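Local coordinates for protein importin-95 (Chaetomium thermophilum, PDB 4XRI) that serves as a nuclear transport receptor of the importin-beta family, built of HEAT repeats, and probably binds a small GTPase while carrying proteins into the nucleus, at residues Q51-E56 against S114-A119; E306-Q311 against Q317-Y322; G628-I633 against E649-F654. The protein carries 2 engineered substitutions. All blocks are in the same frame, centred on the assembly; numbering follows the deposited sequence.

Interaction 1: residues Q51-E56 against S114-A119. With SO4 (sulfate ion), chain C; SO4 (sulfate ion), chain I.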
loop_
_atom_site.group_PDB
_atom_site.type_symbol
_atom_site.label_atom_id
_atom_site.label_comp_id
_atom_site.label_asym_id
_atom_site.label_seq_id
_atom_site.Cartn_x
_atom_site.Cartn_y
_atom_site.Cartn_z
ATOM N N GLN A 51 8.097 -12.161 39.587
ATOM C CA GLN A 51 9.136 -12.480 40.558
ATOM C C GLN A 51 10.446 -12.792 39.846
ATOM O O GLN A 51 11.520 -12.384 40.293
ATOM C CB GLN A 51 8.715 -13.655 41.442
ATOM C CG GLN A 51 7.819 -13.256 42.603
ATOM C CD GLN A 51 7.364 -14.444 43.429
ATOM O OE1 GLN A 51 7.058 -15.508 42.891
ATOM N NE2 GLN A 51 7.322 -14.270 44.746
ATOM N N ALA A 52 10.345 -13.513 38.734
ATOM C CA ALA A 52 11.510 -13.839 37.916
ATOM C C ALA A 52 12.081 -12.581 37.274
ATOM O O ALA A 52 13.286 -12.472 37.047
ATOM C CB ALA A 52 11.145 -14.859 36.855
ATOM N N LEU A 53 11.199 -11.631 36.988
ATOM C CA LEU A 53 11.606 -10.342 36.448
ATOM C C LEU A 53 12.351 -9.521 37.497
ATOM O O LEU A 53 13.311 -8.814 37.185
ATOM C CB LEU A 53 10.384 -9.572 35.939
ATOM C CG LEU A 53 10.547 -8.078 35.658
ATOM C CD1 LEU A 53 11.552 -7.839 34.541
ATOM C CD2 LEU A 53 9.199 -7.447 35.321
ATOM N N ALA A 54 11.914 -9.635 38.746
ATOM C CA ALA A 54 12.464 -8.826 39.829
ATOM C C ALA A 54 13.725 -9.442 40.431
ATOM O O ALA A 54 14.434 -8.793 41.200
ATOM C CB ALA A 54 11.412 -8.618 40.912
ATOM N N ASN A 55 14.006 -10.690 40.072
ATOM C CA ASN A 55 15.137 -11.420 40.639
ATOM C C ASN A 55 16.485 -10.901 40.138
ATOM O O ASN A 55 16.852 -11.110 38.983
ATOM C CB ASN A 55 15.005 -12.914 40.325
ATOM C CG ASN A 55 16.016 -13.768 41.078
ATOM O OD1 ASN A 55 16.941 -13.256 41.709
ATOM N ND2 ASN A 55 15.845 -15.084 41.001
ATOM N N GLU A 56 17.228 -10.243 41.023
ATOM C CA GLU A 56 18.532 -9.684 40.673
ATOM C C GLU A 56 19.611 -10.751 40.504
ATOM O O GLU A 56 20.711 -10.459 40.034
ATOM C CB GLU A 56 18.980 -8.677 41.734
ATOM C CG GLU A 56 18.111 -7.437 41.822
ATOM C CD GLU A 56 18.227 -6.549 40.597
ATOM O OE1 GLU A 56 19.239 -6.653 39.869
ATOM O OE2 GLU A 56 17.301 -5.747 40.362
ATOM N N SER A 114 19.861 -3.310 32.632
ATOM C CA SER A 114 19.090 -2.513 31.683
ATOM C C SER A 114 17.934 -3.282 31.051
ATOM O O SER A 114 16.852 -2.730 30.846
ATOM C CB SER A 114 20.007 -1.975 30.581
ATOM O OG SER A 114 20.888 -0.994 31.095
ATOM N N LYS A 115 18.164 -4.553 30.741
ATOM C CA LYS A 115 17.143 -5.366 30.090
ATOM C C LYS A 115 15.950 -5.622 31.008
ATOM O O LYS A 115 14.800 -5.592 30.565
ATOM C CB LYS A 115 17.744 -6.688 29.615
ATOM C CG LYS A 115 18.767 -6.515 28.505
ATOM C CD LYS A 115 19.361 -7.840 28.065
ATOM C CE LYS A 115 20.384 -7.632 26.957
ATOM N NZ LYS A 115 21.058 -8.902 26.574
ATOM N N ALA A 116 16.229 -5.865 32.285
ATOM C CA ALA A 116 15.175 -6.056 33.273
ATOM C C ALA A 116 14.394 -4.763 33.468
ATOM O O ALA A 116 13.165 -4.773 33.545
ATOM C CB ALA A 116 15.760 -6.530 34.593
ATOM N N GLY A 117 15.119 -3.651 33.542
ATOM C CA GLY A 117 14.505 -2.347 33.706
ATOM C C GLY A 117 13.589 -1.995 32.552
ATOM O O GLY A 117 12.481 -1.498 32.753
ATOM N N GLN A 118 14.057 -2.257 31.335
ATOM C CA GLN A 118 13.267 -2.002 30.133
ATOM C C GLN A 118 11.999 -2.842 30.139
ATOM O O GLN A 118 10.910 -2.342 29.856
ATOM C CB GLN A 118 14.084 -2.299 28.872
ATOM C CG GLN A 118 13.539 -1.669 27.600
ATOM C CD GLN A 118 12.433 -2.485 26.957
ATOM O OE1 GLN A 118 12.231 -3.655 27.288
ATOM N NE2 GLN A 118 11.709 -1.867 26.029
ATOM N N ALA A 119 12.157 -4.124 30.459
ATOM C CA ALA A 119 11.034 -5.057 30.507
ATOM C C ALA A 119 9.996 -4.614 31.531
ATOM O O ALA A 119 8.793 -4.687 31.277
ATOM C CB ALA A 119 11.524 -6.458 30.824
HETATM S S SO4 C . 22.491 -11.369 29.162
HETATM O O1 SO4 C . 22.541 -12.033 27.863
HETATM O O2 SO4 C . 21.685 -12.168 30.080
HETATM O O3 SO4 C . 23.843 -11.238 29.695
HETATM O O4 SO4 C . 21.902 -10.042 29.010
HETATM S S SO4 I . 24.402 -0.837 31.682
HETATM O O1 SO4 I . 23.500 -1.638 32.505
HETATM O O2 SO4 I . 24.558 -1.474 30.378
HETATM O O3 SO4 I . 23.848 0.503 31.508
HETATM O O4 SO4 I . 25.703 -0.741 32.339
#
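Leu53 meets Ala116 and Ala119 with a single methyl group, a small worked example of how one branched side chain can join two helices through the small residues of a partner. Its CG stands anti to the backbone N (chi1 165°), and this turns the CD1 branch toward helix 114-131 although the CB itself does not point there. CD1 settles between successive turns: it lies 3.6 Å from the carbonyl oxygen Ala116 O and 4.0 Å from Ala119 CB, with Ala116 CB a little farther off at 4.4 Å. Both alanines direct their CB toward the leucine, and because neither side chain extends beyond it, the backbones come close, with Leu53 CA and Ala116 CA 6.4 Å apart. No hydrogen bond crosses the contact; it is buried, and its side-chain packing is apolar.

The start of helix 114-131 is polar. Lys115, extended beyond CG, carries its NZ to 2.8 Å from O4 of one sulfate, an ion probably taken from the crystallisation liquor.

In this HEAT-repeat solenoid the contact joins the C-terminal end of helix 42-54 to the first turns of helix 114-131. Helix 95-108 touches Leu53 through Thr108, while from helix 60-72 Arg63 packs on Ala116 and bonds Leu53 O.

Interaction 2: residues E306-Q311 against Q317-Y322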
loop_
_atom_site.group_PDB
_atom_site.type_symbol
_atom_site.label_atom_id
_atom_site.label_comp_id
_atom_site.label_asym_id
_atom_site.label_seq_id
_atom_site.Cartn_x
_atom_site.Cartn_y
_atom_site.Cartn_z
ATOM N N GLU A 306 1.799 20.929 -1.542
ATOM C CA GLU A 306 1.750 21.443 -2.907
ATOM C C GLU A 306 0.596 20.831 -3.689
ATOM O O GLU A 306 -0.130 21.533 -4.392
ATOM C CB GLU A 306 3.066 21.170 -3.631
ATOM C CG GLU A 306 4.210 22.057 -3.197
ATOM C CD GLU A 306 5.558 21.423 -3.461
ATOM O OE1 GLU A 306 5.600 20.358 -4.112
ATOM O OE2 GLU A 306 6.575 21.986 -3.005
ATOM N N ASP A 307 0.435 19.518 -3.558
ATOM C CA ASP A 307 -0.632 18.800 -4.245
ATOM C C ASP A 307 -2.012 19.229 -3.768
ATOM O O ASP A 307 -2.918 19.434 -4.578
ATOM C CB ASP A 307 -0.472 17.292 -4.055
ATOM C CG ASP A 307 0.624 16.709 -4.922
ATOM O OD1 ASP A 307 0.962 17.329 -5.951
ATOM O OD2 ASP A 307 1.142 15.626 -4.575
ATOM N N ASP A 308 -2.171 19.358 -2.454
ATOM C CA ASP A 308 -3.455 19.743 -1.886
ATOM C C ASP A 308 -3.820 21.180 -2.244
ATOM O O ASP A 308 -4.968 21.468 -2.588
ATOM C CB ASP A 308 -3.448 19.575 -0.367
ATOM C CG ASP A 308 -3.429 18.121 0.059
ATOM O OD1 ASP A 308 -3.667 17.243 -0.797
ATOM O OD2 ASP A 308 -3.182 17.855 1.255
ATOM N N ASN A 309 -2.843 22.078 -2.158
ATOM C CA ASN A 309 -3.077 23.484 -2.471
ATOM C C ASN A 309 -3.328 23.697 -3.955
ATOM O O ASN A 309 -3.906 24.702 -4.359
ATOM C CB ASN A 309 -1.899 24.345 -2.017
ATOM C CG ASN A 309 -1.844 24.507 -0.515
ATOM O OD1 ASN A 309 -2.760 24.094 0.197
ATOM N ND2 ASN A 309 -0.772 25.118 -0.023
ATOM N N ALA A 310 -2.878 22.751 -4.768
ATOM C CA ALA A 310 -3.132 22.807 -6.196
ATOM C C ALA A 310 -4.602 22.509 -6.487
ATOM O O ALA A 310 -5.211 23.156 -7.343
ATOM C CB ALA A 310 -2.233 21.832 -6.934
ATOM N N GLN A 311 -5.166 21.529 -5.779
ATOM C CA GLN A 311 -6.528 21.073 -6.053
ATOM C C GLN A 311 -7.592 21.937 -5.395
ATOM O O GLN A 311 -8.774 21.596 -5.421
ATOM C CB GLN A 311 -6.712 19.621 -5.599
ATOM C CG GLN A 311 -5.705 18.650 -6.175
ATOM C CD GLN A 311 -5.701 18.633 -7.694
ATOM O OE1 GLN A 311 -6.656 19.072 -8.342
ATOM N NE2 GLN A 311 -4.627 18.109 -8.273
ATOM N N GLN A 317 -8.558 27.822 1.744
ATOM C CA GLN A 317 -8.385 26.383 1.889
ATOM C C GLN A 317 -6.915 25.972 1.796
ATOM O O GLN A 317 -6.579 24.806 2.005
ATOM C CB GLN A 317 -9.190 25.631 0.826
ATOM C CG GLN A 317 -10.667 25.982 0.759
ATOM C CD GLN A 317 -11.403 25.178 -0.300
ATOM O OE1 GLN A 317 -11.313 25.469 -1.494
ATOM N NE2 GLN A 317 -12.128 24.153 0.135
ATOM N N MET A 318 -6.043 26.924 1.470
ATOM C CA MET A 318 -4.619 26.633 1.330
ATOM C C MET A 318 -3.999 26.262 2.671
ATOM O O MET A 318 -4.254 26.906 3.684
ATOM C CB MET A 318 -3.870 27.828 0.728
ATOM C CG MET A 318 -4.394 28.290 -0.616
ATOM S SD MET A 318 -3.689 27.458 -2.047
ATOM C CE MET A 318 -2.142 28.342 -2.212
ATOM N N ARG A 319 -3.189 25.210 2.667
ATOM C CA ARG A 319 -2.404 24.844 3.837
ATOM C C ARG A 319 -1.160 25.721 3.894
ATOM O O ARG A 319 -0.656 26.147 2.855
ATOM C CB ARG A 319 -2.014 23.364 3.792
ATOM C CG ARG A 319 -3.179 22.410 3.645
ATOM C CD ARG A 319 -2.682 21.002 3.377
ATOM N NE ARG A 319 -1.778 20.533 4.425
ATOM C CZ ARG A 319 -1.101 19.392 4.370
ATOM N NH1 ARG A 319 -1.223 18.598 3.314
ATOM N NH2 ARG A 319 -0.300 19.045 5.368
ATOM N N PRO A 320 -0.671 26.005 5.112
ATOM C CA PRO A 320 0.587 26.743 5.267
ATOM C C PRO A 320 1.747 26.070 4.533
ATOM O O PRO A 320 1.948 24.868 4.676
ATOM C CB PRO A 320 0.810 26.737 6.783
ATOM C CG PRO A 320 -0.561 26.641 7.354
ATOM C CD PRO A 320 -1.337 25.772 6.406
ATOM N N PHE A 321 2.487 26.848 3.747
ATOM C CA PHE A 321 3.593 26.324 2.950
ATOM C C PHE A 321 4.769 27.294 2.986
ATOM O O PHE A 321 4.624 28.465 2.636
ATOM C CB PHE A 321 3.140 26.072 1.507
ATOM C CG PHE A 321 4.207 25.488 0.626
ATOM C CD1 PHE A 321 4.540 24.149 0.715
ATOM C CD2 PHE A 321 4.868 26.278 -0.299
ATOM C CE1 PHE A 321 5.519 23.607 -0.094
ATOM C CE2 PHE A 321 5.846 25.742 -1.113
ATOM C CZ PHE A 321 6.174 24.406 -1.010
ATOM N N TYR A 322 5.934 26.801 3.403
ATOM C CA TYR A 322 7.072 27.671 3.683
ATOM C C TYR A 322 8.243 27.482 2.724
ATOM O O TYR A 322 9.257 28.166 2.848
ATOM C CB TYR A 322 7.558 27.446 5.114
ATOM C CG TYR A 322 6.486 27.626 6.162
ATOM C CD1 TYR A 322 5.707 28.775 6.198
ATOM C CD2 TYR A 322 6.251 26.643 7.117
ATOM C CE1 TYR A 322 4.724 28.942 7.157
ATOM C CE2 TYR A 322 5.272 26.800 8.077
ATOM C CZ TYR A 322 4.511 27.950 8.095
ATOM O OH TYR A 322 3.538 28.101 9.056
#
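Asn309 OD1 takes the backbone N-H of Arg319 in the shortest polar bond of this contact, 2.7 Å from OD1 to Arg319 N and nearly straight at 163°. The other half of the same amide answers it: Asn309 ND2 gives a hydrogen to Arg319 O at 3.1 Å, with that oxygen lying close to the amide plane. One side chain thus reads both the donor and the acceptor of a single residue, much as a neighbouring strand would, and the paired bonds fix which way the amide is flipped. The asparagine is also placed by what lies against its stem. Met318, bent at both chi2 and chi3, folds back across it and brings SD to 3.6 Å from Asn309 CB.

Here an asparagine in the last turn of helix 285-310 holds the extended chain after it by its backbone. That irregular chain leads on to helix 324-340, in the connection between two long helices of the HEAT-repeat superhelix.

Two further side chains flank the amide. Arg319, kinked at chi3, swings its guanidinium to Asp308 and forms a salt bridge of 2.9 Å between NH1 and OD2; the bond is bent, at 136°, and reaches the carboxylate on its anti side, from out of the carboxylate plane. Glu301 makes a long, weak ion pair with the same guanidinium. Phe321 instead approaches Glu306, its CZ 3.2 Å from Glu306 OE2 and its CE1 3.7 Å from the methylene Glu306 CG. Carboxylate and ring planes are turned 66° apart. Glu302 and Ile305 of the same helix also touch the Phe321 side chain, as does Tyr261 from a loop.

Interaction 3: residues G628-I633 against E649-F654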
loop_
_atom_site.group_PDB
_atom_site.type_symbol
_atom_site.label_atom_id
_atom_site.label_comp_id
_atom_site.label_asym_id
_atom_site.label_seq_id
_atom_site.Cartn_x
_atom_site.Cartn_y
_atom_site.Cartn_z
ATOM N N GLY A 628 -4.206 -16.495 -12.655
ATOM C CA GLY A 628 -3.653 -16.161 -13.953
ATOM C C GLY A 628 -4.397 -16.866 -15.070
ATOM O O GLY A 628 -4.642 -16.289 -16.128
ATOM N N VAL A 629 -4.758 -18.122 -14.829
ATOM C CA VAL A 629 -5.543 -18.897 -15.782
ATOM C C VAL A 629 -6.911 -18.257 -16.009
ATOM O O VAL A 629 -7.360 -18.114 -17.149
ATOM C CB VAL A 629 -5.735 -20.354 -15.303
ATOM C CG1 VAL A 629 -6.755 -21.072 -16.171
ATOM C CG2 VAL A 629 -4.401 -21.094 -15.304
ATOM N N PHE A 630 -7.562 -17.871 -14.916
ATOM C CA PHE A 630 -8.875 -17.237 -14.985
ATOM C C PHE A 630 -8.828 -15.919 -15.754
ATOM O O PHE A 630 -9.740 -15.598 -16.519
ATOM C CB PHE A 630 -9.425 -17.006 -13.576
ATOM C CG PHE A 630 -10.265 -18.144 -13.062
ATOM C CD1 PHE A 630 -9.763 -19.435 -13.033
ATOM C CD2 PHE A 630 -11.554 -17.922 -12.610
ATOM C CE1 PHE A 630 -10.533 -20.484 -12.565
ATOM C CE2 PHE A 630 -12.328 -18.966 -12.141
ATOM C CZ PHE A 630 -11.818 -20.248 -12.117
ATOM N N ALA A 631 -7.752 -15.167 -15.552
ATOM C CA ALA A 631 -7.562 -13.893 -16.235
ATOM C C ALA A 631 -7.431 -14.101 -17.738
ATOM O O ALA A 631 -7.964 -13.323 -18.534
ATOM C CB ALA A 631 -6.338 -13.175 -15.691
ATOM N N ALA A 632 -6.728 -15.165 -18.114
ATOM C CA ALA A 632 -6.548 -15.521 -19.516
ATOM C C ALA A 632 -7.860 -16.002 -20.133
ATOM O O ALA A 632 -8.174 -15.675 -21.278
ATOM C CB ALA A 632 -5.474 -16.583 -19.659
ATOM N N ILE A 633 -8.625 -16.772 -19.365
ATOM C CA ILE A 633 -9.915 -17.273 -19.826
ATOM C C ILE A 633 -10.904 -16.123 -20.008
ATOM O O ILE A 633 -11.660 -16.084 -20.984
ATOM C CB ILE A 633 -10.497 -18.310 -18.846
ATOM C CG1 ILE A 633 -9.640 -19.577 -18.846
ATOM C CG2 ILE A 633 -11.933 -18.656 -19.216
ATOM C CD1 ILE A 633 -10.057 -20.596 -17.813
ATOM N N GLU A 649 -19.497 -25.923 -21.040
ATOM C CA GLU A 649 -19.765 -27.231 -20.449
ATOM C C GLU A 649 -18.566 -27.708 -19.634
ATOM O O GLU A 649 -18.715 -28.219 -18.523
ATOM C CB GLU A 649 -20.116 -28.262 -21.523
ATOM C CG GLU A 649 -20.518 -29.616 -20.952
ATOM C CD GLU A 649 -20.996 -30.590 -22.012
ATOM O OE1 GLU A 649 -21.113 -30.183 -23.187
ATOM O OE2 GLU A 649 -21.252 -31.763 -21.667
ATOM N N ALA A 650 -17.373 -27.524 -20.187
ATOM C CA ALA A 650 -16.150 -27.952 -19.523
ATOM C C ALA A 650 -15.708 -26.962 -18.451
ATOM O O ALA A 650 -15.208 -27.359 -17.399
ATOM C CB ALA A 650 -15.039 -28.148 -20.541
ATOM N N PHE A 651 -15.901 -25.673 -18.713
ATOM C CA PHE A 651 -15.359 -24.639 -17.835
ATOM C C PHE A 651 -16.239 -24.302 -16.631
ATOM O O PHE A 651 -15.717 -24.016 -15.555
ATOM C CB PHE A 651 -15.087 -23.361 -18.630
ATOM C CG PHE A 651 -14.625 -22.210 -17.781
ATOM C CD1 PHE A 651 -13.508 -22.335 -16.974
ATOM C CD2 PHE A 651 -15.299 -21.001 -17.799
ATOM C CE1 PHE A 651 -13.085 -21.285 -16.185
ATOM C CE2 PHE A 651 -14.872 -19.942 -17.018
ATOM C CZ PHE A 651 -13.763 -20.084 -16.214
ATOM N N ALA A 652 -17.557 -24.335 -16.808
ATOM C CA ALA A 652 -18.487 -23.912 -15.754
ATOM C C ALA A 652 -18.261 -24.596 -14.394
ATOM O O ALA A 652 -18.302 -23.922 -13.366
ATOM C CB ALA A 652 -19.939 -24.119 -16.203
ATOM N N PRO A 653 -18.028 -25.927 -14.372
ATOM C CA PRO A 653 -17.766 -26.534 -13.058
ATOM C C PRO A 653 -16.529 -25.974 -12.347
ATOM O O PRO A 653 -16.536 -25.860 -11.120
ATOM C CB PRO A 653 -17.573 -28.017 -13.396
ATOM C CG PRO A 653 -18.387 -28.218 -14.615
ATOM C CD PRO A 653 -18.203 -26.960 -15.409
ATOM N N PHE A 654 -15.487 -25.633 -13.098
ATOM C CA PHE A 654 -14.312 -25.000 -12.506
ATOM C C PHE A 654 -14.678 -23.628 -11.955
ATOM O O PHE A 654 -14.234 -23.239 -10.875
ATOM C CB PHE A 654 -13.184 -24.868 -13.529
ATOM C CG PHE A 654 -12.525 -26.171 -13.881
ATOM C CD1 PHE A 654 -11.455 -26.643 -13.140
ATOM C CD2 PHE A 654 -12.966 -26.917 -14.959
ATOM C CE1 PHE A 654 -10.841 -27.837 -13.465
ATOM C CE2 PHE A 654 -12.356 -28.111 -15.291
ATOM C CZ PHE A 654 -11.294 -28.575 -14.540
#
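The segments 628-633 and 649-654 run roughly antiparallel, their N-to-C directions 139° apart and their axes no closer than 13.0 Å, and at such spacing large side chains must bridge the gap. Phe651 reaches into it: CG anti to the backbone N (chi1 176°) sends the ring toward Ile633, which approaches from the opposite direction. Ile633 CG2 sits over one face of that ring in a CH-pi contact, 4.0 Å from its centroid, while the other branch brings CD1 to 3.5 Å from Phe651 CE1.

The two helices follow each other along the HEAT-repeat solenoid, and their facing sides form part of its hydrophobic core, where Leu612 and Leu616 of helix 605-616 close over Ile633 and Phe630.

Phe651 also turns its edge to the face of Phe630, a T-shaped pair with planes at 64° and centroids 5.8 Å apart. An alanine at Phe651 is likely to open a gap between the helices, leaving Ile633 without its aromatic surface and the Phe630 face without its edge partner. At its own edge, Phe630 presents CZ to the carbonyl oxygen Phe654 O at 4.0 Å.

From the N terminus the three contacts follow one another in series; none nests in another and none crosses. Interaction 1 closes the longest loop, 57 mostly helical residues, and ties together helices that are not consecutive near the start of the solenoid. Interaction 2 closes the shortest, with five intervening residues outside any helix, and lays a surface connection back on the helix it has just left. Interaction 3 joins two successive helices across 15 residues in the later part of the chain, on the opposite side of the chain's centre from interaction 2. With centres 49 to 60 Å apart, the contacts do not touch: each is local, and continuity between them comes from the stacked helices.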